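PDB 5K9Z: putative short-chain dehydrogenase/reductase from Burkholderia xenovorans, which probably catalyses the NAD- or NADP-dependent interconversion of an alcohol CH-OH group and a carbonyl. Local coordinates for residues His114-Leu117 with Gly118-Asp122. Residues are numbered along the deposited sequence; the frame is centred on the assembly and turned at random.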
loop_
_atom_site.group_PDB
_atom_site.type_symbol
_atom_site.label_atom_id
_atom_site.label_comp_id
_atom_site.label_asym_id
_atom_site.label_seq_id
_atom_site.Cartn_x
_atom_site.Cartn_y
_atom_site.Cartn_z
ATOM N N HIS C 114 -1.055 -10.062 -23.894
ATOM C CA HIS C 114 0.162 -10.872 -23.901
ATOM C C HIS C 114 1.386 -10.082 -24.350
ATOM O O HIS C 114 2.477 -10.276 -23.804
ATOM C CB HIS C 114 -0.015 -12.117 -24.787
ATOM C CG HIS C 114 -0.912 -13.152 -24.184
ATOM N ND1 HIS C 114 -1.991 -13.683 -24.853
ATOM C CD2 HIS C 114 -0.941 -13.687 -22.940
ATOM C CE1 HIS C 114 -2.616 -14.543 -24.067
ATOM N NE2 HIS C 114 -2.005 -14.555 -22.897
ATOM N N ALA C 115 1.245 -9.225 -25.370
ATOM C CA ALA C 115 2.375 -8.397 -25.783
ATOM C C ALA C 115 2.855 -7.500 -24.643
ATOM O O ALA C 115 4.065 -7.320 -24.456
ATOM C CB ALA C 115 2.005 -7.541 -26.996
ATOM N N THR C 116 1.922 -6.910 -23.887
ATOM C CA THR C 116 2.308 -6.026 -22.787
ATOM C C THR C 116 3.056 -6.801 -21.711
ATOM O O THR C 116 4.149 -6.407 -21.292
ATOM C CB THR C 116 1.078 -5.339 -22.187
ATOM O OG1 THR C 116 0.399 -4.586 -23.196
ATOM C CG2 THR C 116 1.491 -4.370 -21.029
ATOM N N LEU C 117 2.495 -7.939 -21.285
ATOM C CA LEU C 117 3.113 -8.739 -20.227
ATOM C C LEU C 117 4.432 -9.367 -20.679
ATOM O O LEU C 117 5.311 -9.609 -19.845
ATOM C CB LEU C 117 2.126 -9.805 -19.746
ATOM C CG LEU C 117 1.212 -9.425 -18.560
ATOM C CD1 LEU C 117 0.496 -8.111 -18.755
ATOM C CD2 LEU C 117 0.192 -10.529 -18.341
ATOM N N GLY C 118 4.597 -9.609 -21.987
ATOM C CA GLY C 118 5.849 -10.169 -22.478
ATOM C C GLY C 118 7.029 -9.263 -22.191
ATOM O O GLY C 118 8.093 -9.724 -21.761
ATOM N N VAL C 119 6.835 -7.954 -22.367
ATOM C CA VAL C 119 7.878 -6.977 -22.088
ATOM C C VAL C 119 7.962 -6.683 -20.585
ATOM O O VAL C 119 9.047 -6.697 -19.987
ATOM C CB VAL C 119 7.621 -5.683 -22.892
ATOM C CG1 VAL C 119 8.653 -4.642 -22.554
ATOM C CG2 VAL C 119 7.557 -5.952 -24.435
ATOM N N LEU C 120 6.827 -6.353 -19.964
ATOM C CA LEU C 120 6.861 -5.782 -18.623
ATOM C C LEU C 120 6.987 -6.820 -17.523
ATOM O O LEU C 120 7.407 -6.471 -16.410
ATOM C CB LEU C 120 5.621 -4.910 -18.383
ATOM C CG LEU C 120 5.533 -3.664 -19.285
ATOM C CD1 LEU C 120 4.297 -2.803 -18.989
ATOM C CD2 LEU C 120 6.787 -2.811 -19.180
ATOM N N LEU C 121 6.590 -8.061 -17.778
ATOM C CA LEU C 121 6.652 -9.114 -16.769
ATOM C C LEU C 121 7.573 -10.251 -17.192
ATOM O O LEU C 121 8.515 -10.571 -16.454
ATOM C CB LEU C 121 5.239 -9.655 -16.473
ATOM C CG LEU C 121 5.168 -10.883 -15.554
ATOM C CD1 LEU C 121 5.907 -10.635 -14.241
ATOM C CD2 LEU C 121 3.713 -11.267 -15.287
ATOM N N ASP C 122 7.339 -10.868 -18.362
ATOM C CA ASP C 122 8.200 -11.976 -18.778
ATOM C C ASP C 122 9.646 -11.521 -18.852
ATOM O O ASP C 122 10.554 -12.233 -18.403
ATOM C CB ASP C 122 7.764 -12.520 -20.143
ATOM C CG ASP C 122 6.363 -13.103 -20.138
ATOM O OD1 ASP C 122 5.822 -13.413 -19.060
ATOM O OD2 ASP C 122 5.774 -13.188 -21.235
HETATM O O HOH W 1 2.996 -12.821 -21.974
#
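Thr116 and Leu120 meet one turn apart on helix 110-138 of the Rossmann-type SDR fold, and their side chains cross at a slant, with Thr116 CG2 3.8 Å from Leu120 CD1. CG2 of Thr116 stands anti to the backbone N (chi1 -59° being measured to OG1), which lays the methyl against Leu120 CD1 and leaves the hydroxyl beside its own backbone N. There OG1 is hydrogen-bonded to Ala112 O, one turn back, and to Ala101 N. This buried face of the helix packs on helix 159-179, where Thr116 touches Ala160 and Leu120 reaches Tyr161 and Ala164; Phe272 of the second subunit also lies against Thr116. The backbones of the same two residues are joined by the helical bond from Leu120 N to Thr116 O, 3.0 Å.

The next turn widens. Leu117 O accepts two amides, Leu121 N at 2.9 Å and Asp122 N at 2.8 Å, and the second is the i to i+5 bond of a pi-type turn. The two arrive differently: Asp122 N lies almost on the line of the carbonyl, whereas Leu121 N is tilted 34° from the carbonyl plane. Leu121 CB is 3.4 Å from the same oxygen, while the side chain of Leu121 touches Ala167 of helix 159-179.

Asp122 folds back along the helix: with chi1 at -63° CG lies beside its own backbone N, which brings the carboxylate back near Leu117 O. A water links Asp122 to the preceding turn, donating to Asp122 OD2 at 2.9 Å and to His114 O at 3.2 Å, the same carbonyl oxygen that accepts Gly118 N.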